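Local coordinates for protein endoglucanase E (Clostridium thermocellum, PDB 2WAO) that probably removes acetyl groups from plant cell wall polysaccharides and also binds cellulose chains at the same esterase active site, as a domain of a bifunctional cellulase, at residues A[121-134]-A[166-178]. Sequence-based numbering, arbitrary orientation. Where two conformers were deposited one is given.
With BGC (beta-D-glucopyranose), chain B; BGC (beta-D-glucopyranose), chain C; FMT (formic acid), chain D.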
loop_
_atom_site.group_PDB
_atom_site.type_symbol
_atom_site.label_atom_id
_atom_site.label_comp_id
_atom_site.label_asym_id
_atom_site.label_seq_id
_atom_site.Cartn_x
_atom_site.Cartn_y
_atom_site.Cartn_z
ATOM N N LEU A 121 -5.967 10.937 -11.366
ATOM C CA LEU A 121 -5.149 10.225 -12.345
ATOM C C LEU A 121 -5.993 9.159 -13.042
ATOM O O LEU A 121 -6.770 8.456 -12.396
ATOM C CB LEU A 121 -3.937 9.582 -11.669
ATOM C CG LEU A 121 -2.970 10.562 -11.008
ATOM C CD1 LEU A 121 -1.821 9.839 -10.285
ATOM C CD2 LEU A 121 -2.428 11.457 -12.088
ATOM N N GLU A 122 -5.823 9.034 -14.353
ATOM C CA GLU A 122 -6.533 8.010 -15.113
ATOM C C GLU A 122 -5.988 6.593 -14.860
ATOM O O GLU A 122 -6.754 5.630 -14.838
ATOM C CB GLU A 122 -6.444 8.346 -16.607
ATOM C CG GLU A 122 -7.086 9.698 -16.929
ATOM C CD GLU A 122 -8.617 9.638 -16.996
ATOM O OE1 GLU A 122 -9.176 8.512 -17.173
ATOM O OE2 GLU A 122 -9.263 10.722 -16.897
ATOM N N ARG A 123 -4.677 6.495 -14.651
ATOM C CA ARG A 123 -4.014 5.206 -14.402
ATOM C C ARG A 123 -4.194 4.885 -12.945
ATOM O O ARG A 123 -3.999 5.758 -12.059
ATOM C CB ARG A 123 -2.523 5.283 -14.741
ATOM C CG ARG A 123 -2.288 5.584 -16.235
ATOM C CD ARG A 123 -0.854 5.803 -16.462
ATOM N NE ARG A 123 -0.528 5.839 -17.897
ATOM C CZ ARG A 123 0.703 6.048 -18.357
ATOM N NH1 ARG A 123 1.702 6.261 -17.516
ATOM N NH2 ARG A 123 0.945 6.053 -19.668
ATOM N N LYS A 124 -4.590 3.644 -12.695
ATOM C CA LYS A 124 -4.958 3.216 -11.340
ATOM C C LYS A 124 -4.417 1.803 -11.100
ATOM O O LYS A 124 -4.572 0.896 -11.948
ATOM C CB LYS A 124 -6.467 3.179 -11.158
ATOM C CG LYS A 124 -7.157 4.538 -11.226
ATOM C CD LYS A 124 -8.664 4.296 -11.254
ATOM C CE LYS A 124 -9.445 5.580 -11.045
ATOM N NZ LYS A 124 -9.352 6.362 -12.298
ATOM N N ILE A 125 -3.852 1.607 -9.915
ATOM C CA ILE A 125 -3.264 0.295 -9.530
ATOM C C ILE A 125 -3.842 -0.064 -8.153
ATOM O O ILE A 125 -4.064 0.837 -7.324
ATOM C CB ILE A 125 -1.735 0.384 -9.434
ATOM C CG1 ILE A 125 -1.147 1.043 -10.678
ATOM C CG2 ILE A 125 -1.121 -1.009 -9.191
ATOM C CD1 ILE A 125 0.372 1.262 -10.605
ATOM N N GLU A 126 -4.142 -1.339 -7.920
ATOM C CA GLU A 126 -4.408 -1.815 -6.554
ATOM C C GLU A 126 -3.297 -2.814 -6.238
ATOM O O GLU A 126 -3.022 -3.736 -7.024
ATOM C CB GLU A 126 -5.756 -2.504 -6.450
ATOM C CG GLU A 126 -6.089 -3.023 -5.039
ATOM C CD GLU A 126 -7.520 -3.498 -4.953
ATOM O OE1 GLU A 126 -7.863 -4.439 -5.670
ATOM O OE2 GLU A 126 -8.304 -2.948 -4.146
ATOM N N PHE A 127 -2.718 -2.658 -5.046
ATOM C CA PHE A 127 -1.713 -3.584 -4.550
ATOM C C PHE A 127 -2.373 -4.388 -3.452
ATOM O O PHE A 127 -3.130 -3.824 -2.610
ATOM C CB PHE A 127 -0.555 -2.788 -3.942
ATOM C CG PHE A 127 0.298 -2.113 -4.967
ATOM C CD1 PHE A 127 1.452 -2.758 -5.427
ATOM C CD2 PHE A 127 -0.053 -0.853 -5.475
ATOM C CE1 PHE A 127 2.245 -2.170 -6.423
ATOM C CE2 PHE A 127 0.771 -0.244 -6.474
ATOM C CZ PHE A 127 1.891 -0.933 -6.924
ATOM N N ILE A 128 -2.100 -5.687 -3.434
ATOM C CA ILE A 128 -2.631 -6.561 -2.356
ATOM C C ILE A 128 -1.443 -7.265 -1.736
ATOM O O ILE A 128 -0.763 -8.008 -2.412
ATOM C CB ILE A 128 -3.623 -7.616 -2.957
ATOM C CG1 ILE A 128 -4.765 -6.919 -3.697
ATOM C CG2 ILE A 128 -4.210 -8.563 -1.833
ATOM C CD1 ILE A 128 -5.697 -7.898 -4.499
ATOM N N GLY A 129 -1.183 -7.075 -0.441
ATOM C CA GLY A 129 0.028 -7.664 0.067
ATOM C C GLY A 129 0.158 -7.698 1.572
ATOM O O GLY A 129 -0.834 -7.654 2.269
ATOM N N ASP A 130 1.400 -7.815 2.033
ATOM C CA ASP A 130 1.658 -8.092 3.464
ATOM C C ASP A 130 2.640 -7.026 3.961
ATOM O O ASP A 130 2.554 -5.848 3.545
ATOM C CB ASP A 130 2.146 -9.553 3.616
ATOM C CG ASP A 130 3.403 -9.879 2.703
ATOM O OD1 ASP A 130 4.190 -8.932 2.315
ATOM O OD2 ASP A 130 3.632 -11.075 2.401
ATOM N N SER A 131 3.599 -7.408 4.807
ATOM C CA SER A 131 4.499 -6.436 5.431
ATOM C C SER A 131 5.354 -5.716 4.416
ATOM O O SER A 131 5.692 -4.572 4.613
ATOM C CB SER A 131 5.436 -7.120 6.427
ATOM O OG SER A 131 4.690 -7.846 7.394
ATOM N N ILE A 132 5.716 -6.427 3.328
ATOM C CA ILE A 132 6.590 -5.891 2.305
ATOM C C ILE A 132 5.856 -4.709 1.643
ATOM O O ILE A 132 6.439 -3.646 1.453
ATOM C CB ILE A 132 6.968 -6.976 1.262
ATOM C CG1 ILE A 132 7.759 -8.117 1.957
ATOM C CG2 ILE A 132 7.909 -6.325 0.162
ATOM C CD1 ILE A 132 7.781 -9.417 1.157
ATOM N N THR A 133 4.566 -4.868 1.348
ATOM C CA THR A 133 3.845 -3.741 0.702
ATOM C C THR A 133 3.427 -2.627 1.626
ATOM O O THR A 133 3.373 -1.462 1.230
ATOM C CB THR A 133 2.885 -4.148 -0.504
ATOM O OG1 THR A 133 1.617 -3.452 -0.571
ATOM C CG2 THR A 133 2.898 -5.513 -0.842
ATOM N N CYS A 134 3.283 -2.961 2.895
ATOM C CA CYS A 134 3.183 -1.961 3.996
ATOM C C CYS A 134 4.481 -1.140 4.191
ATOM O O CYS A 134 4.445 -0.084 4.840
ATOM C CB CYS A 134 2.841 -2.689 5.318
ATOM S SG CYS A 134 1.134 -3.310 5.350
ATOM N N LEU A 166 4.792 5.614 -12.748
ATOM C CA LEU A 166 3.788 5.437 -13.812
ATOM C C LEU A 166 2.734 6.524 -13.915
ATOM O O LEU A 166 1.831 6.432 -14.764
ATOM C CB LEU A 166 3.079 4.080 -13.662
ATOM C CG LEU A 166 3.986 2.842 -13.734
ATOM C CD1 LEU A 166 3.258 1.625 -13.176
ATOM C CD2 LEU A 166 4.507 2.557 -15.123
ATOM N N ASN A 167 2.800 7.542 -13.068
ATOM C CA ASN A 167 1.762 8.576 -12.995
ATOM C C ASN A 167 0.360 7.970 -12.755
ATOM O O ASN A 167 -0.644 8.373 -13.361
ATOM C CB ASN A 167 1.760 9.443 -14.264
ATOM C CG ASN A 167 1.009 10.745 -14.066
ATOM O OD1 ASN A 167 1.121 11.362 -13.018
ATOM N ND2 ASN A 167 0.252 11.169 -15.075
ATOM N N ALA A 168 0.332 7.031 -11.818
ATOM C CA ALA A 168 -0.854 6.271 -11.473
ATOM C C ALA A 168 -1.213 6.486 -10.014
ATOM O O ALA A 168 -0.350 6.726 -9.174
ATOM C CB ALA A 168 -0.592 4.812 -11.725
ATOM N N SER A 169 -2.479 6.403 -9.684
ATOM C CA SER A 169 -2.819 6.360 -8.254
ATOM C C SER A 169 -2.717 4.903 -7.777
ATOM O O SER A 169 -2.687 3.958 -8.592
ATOM C CB SER A 169 -4.220 6.933 -8.046
ATOM O OG SER A 169 -5.133 6.143 -8.733
ATOM N N ALA A 170 -2.626 4.708 -6.466
ATOM C CA ALA A 170 -2.502 3.336 -5.957
ATOM C C ALA A 170 -3.305 3.197 -4.677
ATOM O O ALA A 170 -3.310 4.115 -3.843
ATOM C CB ALA A 170 -1.048 2.961 -5.742
ATOM N N ASN A 171 -4.055 2.097 -4.575
ATOM C CA ASN A 171 -4.639 1.676 -3.308
ATOM C C ASN A 171 -3.788 0.489 -2.767
ATOM O O ASN A 171 -3.525 -0.479 -3.492
ATOM C CB ASN A 171 -6.123 1.346 -3.430
ATOM C CG ASN A 171 -6.999 2.589 -3.707
ATOM O OD1 ASN A 171 -6.516 3.753 -3.730
ATOM N ND2 ASN A 171 -8.283 2.348 -3.921
ATOM N N MET A 172 -3.344 0.593 -1.510
ATOM C CA MET A 172 -2.440 -0.405 -0.926
ATOM C C MET A 172 -3.155 -1.258 0.120
ATOM O O MET A 172 -3.222 -0.905 1.313
ATOM C CB MET A 172 -1.158 0.242 -0.357
ATOM C CG MET A 172 -0.318 1.009 -1.386
ATOM S SD MET A 172 0.972 2.077 -0.673
ATOM C CE MET A 172 2.199 0.907 -0.034
ATOM N N ILE A 173 -3.664 -2.394 -0.339
ATOM C CA ILE A 173 -4.486 -3.254 0.500
ATOM C C ILE A 173 -3.565 -4.297 1.118
ATOM O O ILE A 173 -3.395 -5.405 0.590
ATOM C CB ILE A 173 -5.702 -3.839 -0.279
ATOM C CG1 ILE A 173 -6.468 -2.700 -0.998
ATOM C CG2 ILE A 173 -6.585 -4.593 0.700
ATOM C CD1 ILE A 173 -6.833 -1.489 -0.067
ATOM N N ALA A 174 -2.947 -3.912 2.242
ATOM C CA ALA A 174 -1.821 -4.707 2.768
ATOM C C ALA A 174 -1.883 -4.717 4.284
ATOM O O ALA A 174 -2.287 -3.745 4.910
ATOM C CB ALA A 174 -0.527 -4.141 2.274
ATOM N N TRP A 175 -1.446 -5.817 4.859
ATOM C CA TRP A 175 -1.549 -6.020 6.322
ATOM C C TRP A 175 -0.334 -6.821 6.732
ATOM O O TRP A 175 -0.110 -7.925 6.203
ATOM C CB TRP A 175 -2.829 -6.817 6.613
ATOM C CG TRP A 175 -3.187 -6.843 8.078
ATOM C CD1 TRP A 175 -2.617 -7.628 9.042
ATOM C CD2 TRP A 175 -4.225 -6.088 8.714
ATOM N NE1 TRP A 175 -3.241 -7.391 10.268
ATOM C CE2 TRP A 175 -4.235 -6.460 10.083
ATOM C CE3 TRP A 175 -5.153 -5.107 8.255
ATOM C CZ2 TRP A 175 -5.126 -5.874 11.026
ATOM C CZ3 TRP A 175 -6.044 -4.534 9.186
ATOM C CH2 TRP A 175 -6.034 -4.937 10.556
ATOM N N SER A 176 0.472 -6.268 7.639
ATOM C CA SER A 176 1.730 -6.922 8.053
ATOM C C SER A 176 1.471 -8.311 8.647
ATOM O O SER A 176 0.540 -8.486 9.439
ATOM C CB SER A 176 2.505 -6.051 9.029
ATOM O OG SER A 176 3.272 -5.103 8.317
ATOM N N GLY A 177 2.243 -9.294 8.189
ATOM C CA GLY A 177 2.143 -10.686 8.669
ATOM C C GLY A 177 1.041 -11.540 8.052
ATOM O O GLY A 177 0.926 -12.704 8.401
ATOM N N ILE A 178 0.218 -10.981 7.155
ATOM C CA ILE A 178 -0.931 -11.716 6.624
ATOM C C ILE A 178 -0.494 -12.684 5.503
ATOM O O ILE A 178 0.500 -12.410 4.796
ATOM C CB ILE A 178 -2.000 -10.714 6.079
ATOM C CG1 ILE A 178 -3.409 -11.320 6.238
ATOM C CG2 ILE A 178 -1.692 -10.226 4.610
ATOM C CD1 ILE A 178 -4.539 -10.287 6.013
HETATM C C2 BGC B . 8.664 -10.339 12.928
HETATM C C3 BGC B . 7.220 -10.370 13.405
HETATM C C4 BGC B . 6.299 -9.845 12.298
HETATM C C5 BGC B . 6.544 -10.667 11.013
HETATM C C6 BGC B . 5.626 -10.313 9.826
HETATM C C1 BGC B . 8.790 -11.098 11.610
HETATM O O2 BGC B . 9.511 -10.869 13.953
HETATM O O3 BGC B . 7.085 -9.557 14.578
HETATM O O4 BGC B . 5.094 -10.156 12.794
HETATM O O5 BGC B . 7.917 -10.538 10.647
HETATM O O6 BGC B . 5.822 -8.952 9.486
HETATM C C2 BGC C . 2.725 -9.696 13.031
HETATM C C3 BGC C . 1.716 -8.544 13.112
HETATM C C4 BGC C . 2.254 -7.397 13.969
HETATM C C5 BGC C . 3.580 -6.946 13.389
HETATM C C6 BGC C . 4.147 -5.707 14.103
HETATM C C1 BGC C . 4.102 -9.141 12.682
HETATM O O2 BGC C . 2.325 -10.680 12.086
HETATM O O3 BGC C . 0.455 -9.015 13.541
HETATM O O4 BGC C . 1.364 -6.301 13.904
HETATM O O5 BGC C . 4.430 -8.070 13.545
HETATM O O6 BGC C . 4.812 -6.081 15.280
HETATM C C FMT D . 4.918 -10.393 5.277
HETATM O O1 FMT D . 4.685 -10.110 6.461
HETATM O O2 FMT D . 5.958 -10.175 4.640
HETATM O O HOH W 1 -6.979 7.922 -9.655
HETATM O O HOH W 2 -2.783 8.825 -15.170
HETATM O O HOH W 3 2.377 -13.324 2.893
#
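Gly129 and Ala174 end two neighbouring parallel strands, 123-129 and 168-174, at the C-terminal, carbohydrate-binding end of the parallel esterase sheet. Seven backbone hydrogen bonds define their pairing; that from Phe127 N to Asn171 O (2.8 Å) is almost straight, 178° at the hydrogen. At the other end, Arg123 has CG anti to its carbonyl carbon (chi1 -63°) and a chain extended to NE, which carries NH1 to Leu166 O (2.8 Å). That oxygen lies in the guanidinium plane, whereas NH1 sits 37° out of the carbonyl plane. On the same sheet face, Ile125 CD1 packs on Ala168 CB at 3.8 Å, and the Phe127 ring turns its edge to Ala170, CE2 lying 3.8 Å from CB. Helix 158-165, in the connection between the strands, touches Phe127, Ala170 and Met172, as expected of a beta-alpha-beta crossover in an SGNH-hydrolase fold. Gly129-Asp130-Ser131 matches the GDS signature of this family, so Ser131 is probably the nucleophile, as in relatives. Asp130 OD1 caps the short helix by accepting from Ile132 N (3.1 Å). Cys134 SG, from that helix, rests against Ala174 CB at 3.6 Å. Gly177 N (3.1 Å) and, weakly, Ser131 N (3.3 Å) donate to O1 of a bound formic acid, a convergence consistent with an oxyanion hole.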